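Local atomic coordinates of glycosyl hydrolase family 2, TIM barrel domain protein (Parabacteroides merdae ATCC 43184, PDB entry 6DXU), a protein that probably hydrolyses beta-glucuronides, as a gut bacterial beta-glucuronidase of glycoside hydrolase family 2. Residues 250-255 against 266-271; 207-212 against 222-227; 239-244 against 286-291; 301-306 against 416-421. All coordinates share one frame; numbering follows the deposited sequence.

Contact 1 of 4, residues 250-255 against 266-271; sequences PVFSKT and LLAKMK. With BCN (bicine), chain M.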
loop_
_atom_site.group_PDB
_atom_site.type_symbol
_atom_site.label_atom_id
_atom_site.label_comp_id
_atom_site.label_asym_id
_atom_site.label_seq_id
_atom_site.Cartn_x
_atom_site.Cartn_y
_atom_site.Cartn_z
ATOM N N PRO D 250 23.419 -49.829 15.240
ATOM C CA PRO D 250 22.916 -48.841 16.210
ATOM C C PRO D 250 23.904 -48.656 17.351
ATOM O O PRO D 250 24.414 -49.627 17.918
ATOM C CB PRO D 250 21.598 -49.460 16.695
ATOM C CG PRO D 250 21.746 -50.923 16.425
ATOM C CD PRO D 250 22.575 -51.037 15.182
ATOM N N VAL D 251 24.175 -47.399 17.685
ATOM C CA VAL D 251 25.017 -47.068 18.831
ATOM C C VAL D 251 24.272 -46.312 19.917
ATOM O O VAL D 251 24.819 -46.143 21.019
ATOM C CB VAL D 251 26.262 -46.265 18.402
ATOM C CG1 VAL D 251 26.998 -47.003 17.300
ATOM C CG2 VAL D 251 25.857 -44.883 17.939
ATOM N N PHE D 252 23.050 -45.857 19.652
ATOM C CA PHE D 252 22.286 -45.082 20.616
ATOM C C PHE D 252 20.825 -45.157 20.219
ATOM O O PHE D 252 20.492 -45.078 19.033
ATOM C CB PHE D 252 22.776 -43.631 20.665
ATOM C CG PHE D 252 21.947 -42.722 21.530
ATOM C CD1 PHE D 252 22.299 -42.488 22.848
ATOM C CD2 PHE D 252 20.821 -42.085 21.018
ATOM C CE1 PHE D 252 21.546 -41.648 23.653
ATOM C CE2 PHE D 252 20.060 -41.240 21.817
ATOM C CZ PHE D 252 20.422 -41.022 23.137
ATOM N N SER D 253 19.962 -45.308 21.214
ATOM C CA SER D 253 18.532 -45.254 20.966
ATOM C C SER D 253 17.839 -44.818 22.247
ATOM O O SER D 253 18.153 -45.314 23.335
ATOM C CB SER D 253 18.002 -46.609 20.492
ATOM O OG SER D 253 16.734 -46.473 19.875
ATOM N N LYS D 254 16.909 -43.878 22.112
ATOM C CA LYS D 254 16.168 -43.376 23.253
ATOM C C LYS D 254 14.793 -42.968 22.752
ATOM O O LYS D 254 14.667 -42.394 21.666
ATOM C CB LYS D 254 16.875 -42.190 23.922
ATOM C CG LYS D 254 16.028 -41.511 24.994
ATOM C CD LYS D 254 16.751 -40.376 25.724
ATOM C CE LYS D 254 17.017 -39.186 24.812
ATOM N NZ LYS D 254 17.045 -37.904 25.577
ATOM N N THR D 255 13.768 -43.327 23.510
ATOM C CA THR D 255 12.407 -42.912 23.214
ATOM C C THR D 255 11.931 -41.932 24.276
ATOM O O THR D 255 11.987 -42.228 25.475
ATOM C CB THR D 255 11.484 -44.122 23.140
ATOM O OG1 THR D 255 11.892 -44.951 22.044
ATOM C CG2 THR D 255 10.052 -43.676 22.917
ATOM N N LEU D 266 14.749 -30.085 22.208
ATOM C CA LEU D 266 16.010 -30.821 22.259
ATOM C C LEU D 266 15.691 -32.281 22.553
ATOM O O LEU D 266 15.107 -32.593 23.595
ATOM C CB LEU D 266 16.935 -30.231 23.318
ATOM C CG LEU D 266 18.229 -30.983 23.653
ATOM C CD1 LEU D 266 19.156 -31.093 22.451
ATOM C CD2 LEU D 266 18.923 -30.287 24.800
ATOM N N LEU D 267 16.032 -33.168 21.622
ATOM C CA LEU D 267 15.617 -34.559 21.722
ATOM C C LEU D 267 16.657 -35.441 22.381
ATOM O O LEU D 267 16.294 -36.410 23.057
ATOM C CB LEU D 267 15.307 -35.130 20.335
ATOM C CG LEU D 267 14.201 -34.439 19.526
ATOM C CD1 LEU D 267 14.007 -35.155 18.221
ATOM C CD2 LEU D 267 12.891 -34.411 20.302
ATOM N N ALA D 268 17.939 -35.134 22.205
ATOM C CA ALA D 268 18.968 -36.022 22.718
ATOM C C ALA D 268 20.289 -35.275 22.794
ATOM O O ALA D 268 20.567 -34.372 21.995
ATOM C CB ALA D 268 19.109 -37.277 21.847
ATOM N N LYS D 269 21.091 -35.656 23.779
ATOM C CA LYS D 269 22.467 -35.202 23.878
ATOM C C LYS D 269 23.269 -36.435 24.225
ATOM O O LYS D 269 22.927 -37.138 25.181
ATOM C CB LYS D 269 22.641 -34.120 24.948
ATOM C CG LYS D 269 24.084 -33.686 25.163
ATOM N N MET D 270 24.301 -36.721 23.441
ATOM C CA MET D 270 24.992 -37.982 23.633
ATOM C C MET D 270 26.470 -37.817 23.337
ATOM O O MET D 270 26.888 -36.936 22.577
ATOM C CB MET D 270 24.433 -39.085 22.756
ATOM C CG MET D 270 24.818 -38.934 21.333
ATOM S SD MET D 270 23.833 -40.056 20.399
ATOM C CE MET D 270 25.087 -41.145 19.729
ATOM N N LYS D 271 27.251 -38.671 23.977
ATOM C CA LYS D 271 28.694 -38.718 23.827
ATOM C C LYS D 271 29.101 -40.048 23.214
ATOM O O LYS D 271 28.713 -41.107 23.716
ATOM C CB LYS D 271 29.353 -38.524 25.183
ATOM C CG LYS D 271 30.817 -38.402 25.095
HETATM N N1 BCN M . 26.322 -43.279 23.841
HETATM C C1 BCN M . 25.877 -41.933 24.154
HETATM C C2 BCN M . 25.623 -41.665 25.638
HETATM O O21 BCN M . 25.571 -42.611 26.465
HETATM O O22 BCN M . 25.465 -40.470 26.025
HETATM C C3 BCN M . 26.863 -43.243 22.482
HETATM C C4 BCN M . 27.714 -44.481 22.169
HETATM O O4 BCN M . 28.967 -44.370 22.792
HETATM C C5 BCN M . 25.135 -44.122 23.802
HETATM C C6 BCN M . 25.328 -45.408 24.601
HETATM O O6 BCN M . 24.292 -46.288 24.251
HETATM O O HOH W 1 19.703 -37.251 25.838
#
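Strands 250-255 and 266-271 face each other across a layer of side chains, their axes 8.5 Å apart at closest approach and their N-to-C directions 146° apart. F252 and M270 carry the contact. M270 SD lies over one face of the F252 ring, 3.8 Å from the ring centroid and displaced toward the rim. This is a Met-aromatic contact. M270 CB adds a CH-pi contact over the ring, and M270 CE touches F252 CB and, more loosely, V251 CG2. The ring reaches M270 because F252 CG stands opposite the backbone N (chi1 174°). Its far end meets A268 CB. Bicine C5 sits at the ring edge, 3.4 Å from F252 CD1. Bicine is also held by K271, whose N donates to bicine O22 and whose O accepts from bicine N1. With an alanine in place of F252, M270 SD is likely to lose its aromatic partner, and a gap would open beside bicine. Farther along, K254 bends at chi3 (68°) to bring NZ within 3.0 Å of L267 O, which accepts its hydrogen bond. A water bridges K254 NZ to K269 N. The two strands are edges of different sheets. F252 lies in a classic beta bulge with V251, opposite V243 of strand 237-244. L267 and A268 form another, opposite V224 of strand 219-229.

Contact 2 of 4, residues 207-212 against 222-227; sequences IHLESS and LKVKTS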
loop_
_atom_site.group_PDB
_atom_site.type_symbol
_atom_site.label_atom_id
_atom_site.label_comp_id
_atom_site.label_asym_id
_atom_site.label_seq_id
_atom_site.Cartn_x
_atom_site.Cartn_y
_atom_site.Cartn_z
ATOM N N ILE D 207 15.601 -30.421 11.402
ATOM C CA ILE D 207 16.415 -31.322 12.222
ATOM C C ILE D 207 17.837 -30.795 12.192
ATOM O O ILE D 207 18.465 -30.768 11.127
ATOM C CB ILE D 207 16.379 -32.775 11.718
ATOM C CG1 ILE D 207 14.948 -33.314 11.756
ATOM C CG2 ILE D 207 17.312 -33.660 12.583
ATOM C CD1 ILE D 207 14.772 -34.617 11.013
ATOM N N HIS D 208 18.352 -30.387 13.344
ATOM C CA HIS D 208 19.716 -29.872 13.436
ATOM C C HIS D 208 20.557 -30.796 14.301
ATOM O O HIS D 208 20.214 -31.050 15.458
ATOM C CB HIS D 208 19.730 -28.445 13.978
ATOM C CG HIS D 208 19.439 -27.421 12.929
ATOM N ND1 HIS D 208 18.631 -26.327 13.147
ATOM C CD2 HIS D 208 19.840 -27.343 11.637
ATOM C CE1 HIS D 208 18.553 -25.613 12.036
ATOM N NE2 HIS D 208 19.282 -26.206 11.107
ATOM N N LEU D 209 21.645 -31.301 13.734
ATOM C CA LEU D 209 22.560 -32.208 14.418
ATOM C C LEU D 209 23.829 -31.425 14.725
ATOM O O LEU D 209 24.622 -31.151 13.826
ATOM C CB LEU D 209 22.864 -33.425 13.552
ATOM C CG LEU D 209 21.623 -34.141 13.023
ATOM C CD1 LEU D 209 22.016 -35.309 12.140
ATOM C CD2 LEU D 209 20.746 -34.604 14.175
ATOM N N GLU D 210 24.008 -31.035 15.985
ATOM C CA GLU D 210 25.205 -30.313 16.403
ATOM C C GLU D 210 26.234 -31.332 16.853
ATOM O O GLU D 210 26.037 -31.992 17.871
ATOM C CB GLU D 210 24.934 -29.343 17.544
ATOM C CG GLU D 210 24.350 -28.021 17.189
ATOM C CD GLU D 210 24.219 -27.158 18.432
ATOM O OE1 GLU D 210 23.276 -27.396 19.203
ATOM O OE2 GLU D 210 25.076 -26.276 18.660
ATOM N N SER D 211 27.300 -31.495 16.079
ATOM C CA SER D 211 28.367 -32.428 16.413
ATOM C C SER D 211 29.640 -31.652 16.713
ATOM O O SER D 211 29.948 -30.664 16.039
ATOM C CB SER D 211 28.608 -33.423 15.282
ATOM O OG SER D 211 28.902 -32.742 14.081
ATOM N N SER D 212 30.364 -32.100 17.738
ATOM C CA SER D 212 31.648 -31.534 18.125
ATOM C C SER D 212 32.582 -32.671 18.500
ATOM O O SER D 212 32.143 -33.765 18.869
ATOM C CB SER D 212 31.530 -30.539 19.281
ATOM O OG SER D 212 30.855 -31.115 20.382
ATOM N N LEU D 222 27.028 -35.242 20.292
ATOM C CA LEU D 222 25.950 -34.993 19.346
ATOM C C LEU D 222 24.751 -34.460 20.117
ATOM O O LEU D 222 24.308 -35.082 21.089
ATOM C CB LEU D 222 25.587 -36.263 18.567
ATOM C CG LEU D 222 24.363 -36.129 17.651
ATOM C CD1 LEU D 222 24.660 -35.183 16.483
ATOM C CD2 LEU D 222 23.927 -37.493 17.128
ATOM N N LYS D 223 24.259 -33.292 19.713
ATOM C CA LYS D 223 23.001 -32.745 20.201
ATOM C C LYS D 223 22.005 -32.781 19.055
ATOM O O LYS D 223 22.305 -32.300 17.957
ATOM C CB LYS D 223 23.158 -31.308 20.706
ATOM C CG LYS D 223 23.962 -31.159 21.990
ATOM C CD LYS D 223 23.892 -29.715 22.499
ATOM C CE LYS D 223 25.237 -29.235 23.025
ATOM N NZ LYS D 223 25.060 -28.012 23.862
ATOM N N VAL D 224 20.848 -33.382 19.302
ATOM C CA VAL D 224 19.811 -33.543 18.295
ATOM C C VAL D 224 18.713 -32.547 18.632
ATOM O O VAL D 224 18.022 -32.701 19.648
ATOM C CB VAL D 224 19.260 -34.972 18.256
ATOM C CG1 VAL D 224 18.148 -35.077 17.228
ATOM C CG2 VAL D 224 20.383 -36.000 17.959
ATOM N N LYS D 225 18.560 -31.523 17.800
ATOM C CA LYS D 225 17.532 -30.512 18.005
ATOM C C LYS D 225 16.567 -30.529 16.829
ATOM O O LYS D 225 16.951 -30.773 15.680
ATOM C CB LYS D 225 18.137 -29.109 18.171
ATOM C CG LYS D 225 18.978 -28.945 19.428
ATOM C CD LYS D 225 19.739 -27.624 19.428
ATOM C CE LYS D 225 20.559 -27.454 20.706
ATOM N NZ LYS D 225 21.422 -26.241 20.639
ATOM N N THR D 226 15.301 -30.270 17.120
ATOM C CA THR D 226 14.298 -30.333 16.076
ATOM C C THR D 226 13.243 -29.263 16.310
ATOM O O THR D 226 13.072 -28.763 17.424
ATOM C CB THR D 226 13.655 -31.721 16.009
ATOM O OG1 THR D 226 12.863 -31.815 14.820
ATOM C CG2 THR D 226 12.778 -31.967 17.217
ATOM N N SER D 227 12.586 -28.883 15.220
ATOM C CA SER D 227 11.382 -28.061 15.239
ATOM C C SER D 227 10.250 -28.888 14.649
ATOM O O SER D 227 10.399 -29.447 13.560
ATOM C CB SER D 227 11.570 -26.775 14.426
ATOM O OG SER D 227 12.585 -25.961 14.989
#
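Strands 207-212 and 222-227 form an antiparallel beta hairpin, with H208 opposite K225 and E210 opposite K223 as hydrogen-bonded pairs. Each pair makes two backbone bonds. H208 N to K225 O is 2.8 Å, and E210 N to K223 O is 2.9 Å. I207, L209 and S211 face T226, V224 and L222 in the non-hydrogen-bonded pairs. There CA-H...O contacts add to the ladder, as from L222 CA to E210 O (3.3 Å).

The charged interaction is diagonal. K225 stretches out straight beyond CG and places NZ 2.6 Å from E210 OE1. This salt bridge meets OE1 on its syn side, 26° out of the carboxylate plane. E210 CG lies opposite its own carbonyl carbon (chi1 -81°), and from there the chain runs across that of K225. K223 NZ is 5.0 Å from the same OE1, near enough that it probably adds to the positive field around the carboxylate.

Apolar packing occupies the other face. L209 and V224 run alongside each other, and L209 CD2 touches both methyls of V224, 4.0 Å from V224 CG1. L222 CD1 touches L209 CB at 3.9 Å.

The apolar face packs on C288 and L290 of strand 286-294 and on F305 of strand 297-305. On the charged face the H208 ring meets that of H417 edge-to-face, while H208 NE2 bonds V414 O. Beyond strand 222-227, strand 263-273 continues the sheet.

Contact 3 of 4, residues 239-244 against 286-291; sequences VTVSVY and YTCELT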
loop_
_atom_site.group_PDB
_atom_site.type_symbol
_atom_site.label_atom_id
_atom_site.label_comp_id
_atom_site.label_asym_id
_atom_site.label_seq_id
_atom_site.Cartn_x
_atom_site.Cartn_y
_atom_site.Cartn_z
ATOM N N VAL D 239 8.538 -39.920 20.643
ATOM C CA VAL D 239 9.608 -39.632 19.697
ATOM C C VAL D 239 10.801 -40.519 20.030
ATOM O O VAL D 239 11.279 -40.520 21.171
ATOM C CB VAL D 239 10.003 -38.145 19.724
ATOM C CG1 VAL D 239 11.181 -37.899 18.793
ATOM C CG2 VAL D 239 8.810 -37.292 19.309
ATOM N N THR D 240 11.268 -41.276 19.039
ATOM C CA THR D 240 12.456 -42.118 19.170
ATOM C C THR D 240 13.613 -41.495 18.401
ATOM O O THR D 240 13.443 -41.065 17.257
ATOM C CB THR D 240 12.189 -43.533 18.662
ATOM O OG1 THR D 240 11.100 -44.102 19.399
ATOM C CG2 THR D 240 13.444 -44.427 18.829
ATOM N N VAL D 241 14.770 -41.405 19.050
ATOM C CA VAL D 241 16.008 -40.948 18.431
ATOM C C VAL D 241 16.962 -42.135 18.430
ATOM O O VAL D 241 17.254 -42.696 19.494
ATOM C CB VAL D 241 16.621 -39.764 19.192
ATOM C CG1 VAL D 241 17.889 -39.276 18.496
ATOM C CG2 VAL D 241 15.610 -38.634 19.345
ATOM N N SER D 242 17.428 -42.535 17.248
ATOM C CA SER D 242 18.402 -43.613 17.127
ATOM C C SER D 242 19.559 -43.149 16.259
ATOM O O SER D 242 19.350 -42.463 15.250
ATOM C CB SER D 242 17.773 -44.874 16.532
ATOM O OG SER D 242 16.714 -45.341 17.354
ATOM N N VAL D 243 20.775 -43.532 16.641
ATOM C CA VAL D 243 21.979 -43.176 15.899
ATOM C C VAL D 243 22.689 -44.450 15.456
ATOM O O VAL D 243 22.935 -45.346 16.268
ATOM C CB VAL D 243 22.908 -42.284 16.737
ATOM C CG1 VAL D 243 24.187 -41.997 15.980
ATOM C CG2 VAL D 243 22.186 -40.999 17.088
ATOM N N TYR D 244 23.014 -44.526 14.173
ATOM C CA TYR D 244 23.707 -45.673 13.608
ATOM C C TYR D 244 25.087 -45.242 13.148
ATOM O O TYR D 244 25.289 -44.104 12.709
ATOM C CB TYR D 244 22.942 -46.275 12.435
ATOM C CG TYR D 244 21.538 -46.720 12.757
ATOM C CD1 TYR D 244 21.263 -48.051 13.072
ATOM C CD2 TYR D 244 20.481 -45.822 12.723
ATOM C CE1 TYR D 244 19.973 -48.465 13.351
ATOM C CE2 TYR D 244 19.193 -46.225 12.992
ATOM C CZ TYR D 244 18.938 -47.541 13.307
ATOM O OH TYR D 244 17.645 -47.924 13.581
ATOM N N TYR D 286 27.674 -40.911 10.138
ATOM C CA TYR D 286 26.682 -41.471 11.037
ATOM C C TYR D 286 25.288 -41.113 10.536
ATOM O O TYR D 286 25.100 -40.160 9.775
ATOM C CB TYR D 286 26.868 -40.930 12.452
ATOM C CG TYR D 286 28.039 -41.523 13.207
ATOM C CD1 TYR D 286 27.834 -42.474 14.195
ATOM C CD2 TYR D 286 29.344 -41.147 12.916
ATOM C CE1 TYR D 286 28.899 -43.030 14.890
ATOM C CE2 TYR D 286 30.419 -41.694 13.600
ATOM C CZ TYR D 286 30.185 -42.635 14.591
ATOM O OH TYR D 286 31.236 -43.191 15.284
ATOM N N THR D 287 24.296 -41.866 10.996
ATOM C CA THR D 287 22.919 -41.599 10.608
ATOM C C THR D 287 22.072 -41.402 11.852
ATOM O O THR D 287 22.089 -42.239 12.755
ATOM C CB THR D 287 22.341 -42.743 9.778
ATOM O OG1 THR D 287 23.171 -42.971 8.633
ATOM C CG2 THR D 287 20.938 -42.365 9.305
ATOM N N CYS D 288 21.313 -40.316 11.894
ATOM C CA CYS D 288 20.366 -40.105 12.973
ATOM C C CYS D 288 18.973 -40.372 12.414
ATOM O O CYS D 288 18.574 -39.766 11.412
ATOM C CB CYS D 288 20.499 -38.692 13.547
ATOM S SG CYS D 288 19.334 -38.319 14.901
ATOM N N GLU D 289 18.254 -41.298 13.038
ATOM C CA GLU D 289 16.926 -41.707 12.597
ATOM C C GLU D 289 15.918 -41.251 13.643
ATOM O O GLU D 289 16.026 -41.629 14.810
ATOM C CB GLU D 289 16.880 -43.223 12.399
ATOM C CG GLU D 289 15.523 -43.807 12.055
ATOM C CD GLU D 289 15.572 -45.327 11.952
ATOM O OE1 GLU D 289 15.822 -45.990 12.987
ATOM O OE2 GLU D 289 15.373 -45.850 10.836
ATOM N N LEU D 290 14.944 -40.432 13.231
ATOM C CA LEU D 290 13.956 -39.869 14.145
ATOM C C LEU D 290 12.580 -40.399 13.776
ATOM O O LEU D 290 12.205 -40.387 12.597
ATOM C CB LEU D 290 13.944 -38.336 14.092
ATOM C CG LEU D 290 15.241 -37.603 14.423
ATOM C CD1 LEU D 290 15.007 -36.094 14.544
ATOM C CD2 LEU D 290 15.824 -38.148 15.693
ATOM N N THR D 291 11.826 -40.840 14.783
ATOM C CA THR D 291 10.474 -41.353 14.592
ATOM C C THR D 291 9.516 -40.590 15.492
ATOM O O THR D 291 9.802 -40.394 16.674
ATOM C CB THR D 291 10.406 -42.848 14.909
ATOM O OG1 THR D 291 11.251 -43.553 13.996
ATOM C CG2 THR D 291 8.987 -43.369 14.781
HETATM O O HOH W 2 13.674 -43.456 15.221
HETATM O O HOH W 3 14.833 -45.825 15.614
#
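Y244 and E289 cross on one face of the sheet, with ring and carboxylate planes 87° apart. Y244 OH donates to E289 OE1 over 2.7 Å. The hydroxyl comes from the syn side of OE1 but 35° out of the carboxylate plane. E289 CB lies in the plane of the Y244 ring, at its edge, 3.8 Å from CE2. The extended E289 chain, with CG opposite the backbone N (chi1 175°), carries the carboxylate out from the sheet to the level of the Y244 hydroxyl. A water donates a second bond to OE1 and joins it to S242 OG, which also bonds S253 OG. OE1 is thus gripped twice.

Strands 239-244 and 286-291 are the two central, antiparallel strands of a four-stranded sheet. The sheet is one layer of the beta-sandwich domain common in family 2 enzymes. T240 with T291, S242 with E289 and Y244 with T287 are the hydrogen-bonded pairs. The bond from E289 N to S242 O is short, at 2.7 Å, and nearly straight.

On the face turned to the other layer, V241 and L290 project together from the sheet as neighbours. L290 CD2 touches both V241 methyls, 3.7 Å from CG1. C288 SG reaches the same CG1 at 4.0 Å. V243 and Y286 meet at a slant, CG1 lying 4.1 Å from CD1 of the ring. Y286 OH bonds V276 N, and its ring meets F307 edge-to-face. L267 packs on V241 and L290 from strand 263-273, and V224 on C288 and L290 from strand 219-229.

Contact 4 of 4, residues 301-306 against 416-421; sequences TEERFG and HHNHPA
A type I beta turn, H416 to H419, leads from helix 399-416 toward strand 422-429 of the TIM barrel and joins the barrel to the last strand of the beta-sandwich domain. N418 and E303 make the direct bond. N418 ND2 donates to E303 OE2 at 2.8 Å, almost straight at 171°. The acceptor lies in the amide plane, but ND2 approaches from above the carboxylate plane, 40° out of it. The two planes are 80° apart. E303 bends at chi2 to bring its carboxylate to the amide. H417 ND1 donates to N418 OD1, which also accepts from L209 N, while ND2 gives a further bond to I207 O. P420 packs its ring on the backbone of G306, CG 3.6 Å from G306 N. A water accepts from G306 N and donates to N418 O. Replacing N418 by an alanine is likely to leave E303 OE2 and H417 ND1 without this partner, with the carboxylate free to turn. The buried amide is thus used at both ends, and these bonds fix which end is O and which is N. It ties the barrel loop to strands 203-213 and 297-305 together.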
loop_
_atom_site.group_PDB
_atom_site.type_symbol
_atom_site.label_atom_id
_atom_site.label_comp_id
_atom_site.label_asym_id
_atom_site.label_seq_id
_atom_site.Cartn_x
_atom_site.Cartn_y
_atom_site.Cartn_z
ATOM N N THR D 301 12.100 -40.394 9.648
ATOM C CA THR D 301 12.994 -39.780 8.686
ATOM C C THR D 301 14.407 -39.899 9.224
ATOM O O THR D 301 14.619 -40.180 10.406
ATOM C CB THR D 301 12.602 -38.314 8.405
ATOM O OG1 THR D 301 13.402 -37.798 7.337
ATOM C CG2 THR D 301 12.758 -37.435 9.649
ATOM N N GLU D 302 15.388 -39.681 8.358
ATOM C CA GLU D 302 16.756 -39.798 8.826
ATOM C C GLU D 302 17.581 -38.647 8.280
ATOM O O GLU D 302 17.224 -37.996 7.298
ATOM C CB GLU D 302 17.399 -41.139 8.457
ATOM C CG GLU D 302 17.437 -41.456 6.995
ATOM C CD GLU D 302 18.153 -42.777 6.727
ATOM O OE1 GLU D 302 17.658 -43.828 7.186
ATOM O OE2 GLU D 302 19.224 -42.758 6.080
ATOM N N GLU D 303 18.671 -38.379 8.979
ATOM C CA GLU D 303 19.584 -37.302 8.654
ATOM C C GLU D 303 20.983 -37.784 8.991
ATOM O O GLU D 303 21.196 -38.408 10.033
ATOM C CB GLU D 303 19.231 -36.029 9.437
ATOM C CG GLU D 303 20.099 -34.839 9.095
ATOM C CD GLU D 303 19.575 -34.058 7.898
ATOM O OE1 GLU D 303 18.542 -34.465 7.315
ATOM O OE2 GLU D 303 20.198 -33.033 7.547
ATOM N N ARG D 304 21.929 -37.498 8.110
ATOM C CA ARG D 304 23.298 -37.950 8.258
ATOM C C ARG D 304 24.174 -36.817 8.772
ATOM O O ARG D 304 23.860 -35.633 8.628
ATOM C CB ARG D 304 23.828 -38.472 6.922
ATOM C CG ARG D 304 23.079 -39.693 6.403
ATOM C CD ARG D 304 23.716 -40.239 5.135
ATOM N NE ARG D 304 24.001 -39.184 4.163
ATOM C CZ ARG D 304 24.542 -39.402 2.965
ATOM N NH1 ARG D 304 24.853 -40.638 2.592
ATOM N NH2 ARG D 304 24.778 -38.388 2.140
ATOM N N PHE D 305 25.287 -37.196 9.388
ATOM C CA PHE D 305 26.247 -36.221 9.884
ATOM C C PHE D 305 27.595 -36.914 10.012
ATOM O O PHE D 305 27.693 -38.137 9.910
ATOM C CB PHE D 305 25.789 -35.621 11.222
ATOM C CG PHE D 305 25.947 -36.557 12.399
ATOM C CD1 PHE D 305 24.994 -37.538 12.651
ATOM C CD2 PHE D 305 27.040 -36.453 13.250
ATOM C CE1 PHE D 305 25.123 -38.400 13.736
ATOM C CE2 PHE D 305 27.180 -37.325 14.335
ATOM C CZ PHE D 305 26.215 -38.286 14.574
ATOM N N GLY D 306 28.631 -36.122 10.241
ATOM C CA GLY D 306 29.963 -36.673 10.416
ATOM C C GLY D 306 30.721 -35.927 11.492
ATOM O O GLY D 306 30.463 -34.754 11.761
ATOM N N HIS D 416 21.970 -26.225 5.340
ATOM C CA HIS D 416 23.141 -27.074 5.096
ATOM C C HIS D 416 24.006 -27.278 6.334
ATOM O O HIS D 416 25.110 -27.827 6.225
ATOM C CB HIS D 416 23.983 -26.495 3.957
ATOM C CG HIS D 416 23.324 -26.618 2.620
ATOM N ND1 HIS D 416 23.823 -26.026 1.477
ATOM C CD2 HIS D 416 22.211 -27.294 2.243
ATOM C CE1 HIS D 416 23.022 -26.300 0.462
ATOM N NE2 HIS D 416 22.046 -27.078 0.894
ATOM N N HIS D 417 23.506 -26.882 7.506
ATOM C CA HIS D 417 24.274 -26.950 8.752
ATOM C C HIS D 417 24.833 -28.338 9.033
ATOM O O HIS D 417 25.928 -28.470 9.594
ATOM C CB HIS D 417 23.369 -26.529 9.909
ATOM C CG HIS D 417 23.926 -26.831 11.260
ATOM N ND1 HIS D 417 23.693 -28.025 11.907
ATOM C CD2 HIS D 417 24.654 -26.072 12.115
ATOM C CE1 HIS D 417 24.294 -28.008 13.084
ATOM N NE2 HIS D 417 24.879 -26.832 13.239
ATOM N N ASN D 418 24.083 -29.386 8.704
ATOM C CA ASN D 418 24.477 -30.717 9.157
ATOM C C ASN D 418 25.555 -31.358 8.292
ATOM O O ASN D 418 26.094 -32.402 8.690
ATOM C CB ASN D 418 23.266 -31.665 9.212
ATOM C CG ASN D 418 22.156 -31.168 10.144
ATOM O OD1 ASN D 418 22.410 -30.462 11.117
ATOM N ND2 ASN D 418 20.914 -31.544 9.834
ATOM N N HIS D 419 25.876 -30.794 7.126
ATOM C CA HIS D 419 26.825 -31.459 6.232
ATOM C C HIS D 419 28.251 -31.385 6.764
ATOM O O HIS D 419 28.812 -30.287 6.841
ATOM C CB HIS D 419 26.770 -30.840 4.835
ATOM C CG HIS D 419 25.465 -31.069 4.147
ATOM N ND1 HIS D 419 25.106 -32.297 3.636
ATOM C CD2 HIS D 419 24.414 -30.242 3.926
ATOM C CE1 HIS D 419 23.892 -32.212 3.116
ATOM N NE2 HIS D 419 23.455 -30.975 3.269
ATOM N N PRO D 420 28.902 -32.506 7.075
ATOM C CA PRO D 420 30.298 -32.415 7.540
ATOM C C PRO D 420 31.238 -31.830 6.495
ATOM O O PRO D 420 32.280 -31.269 6.860
ATOM C CB PRO D 420 30.659 -33.871 7.895
ATOM C CG PRO D 420 29.711 -34.700 7.095
ATOM C CD PRO D 420 28.422 -33.898 7.039
ATOM N N ALA D 421 30.894 -31.909 5.210
ATOM C CA ALA D 421 31.760 -31.327 4.182
ATOM C C ALA D 421 31.959 -29.828 4.365
ATOM O O ALA D 421 33.024 -29.300 4.027
ATOM C CB ALA D 421 31.185 -31.614 2.790
HETATM O O HOH W 4 28.173 -33.190 10.422
#

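Contacts 1, 2 and 3 build one beta-sandwich domain, and contact 4 fastens it to the TIM barrel. Contact 2 pairs strands within one layer and contact 3 within the other. Contact 1 joins the layers at their edges, about 7 Å from contact 3 and about 10 Å from contact 2, centre to centre. Along the chain contact 2 comes first, contact 1 is nested inside the loop closed by contact 3, and contact 4 follows. Contacts 1 and 4 are the farthest apart, with centres about 16 Å from each other. Bicine is bound at contact 1, about 9 Å from the F305 side chain of contact 4. Contacts 2 and 4 touch, their centres about 9 Å apart.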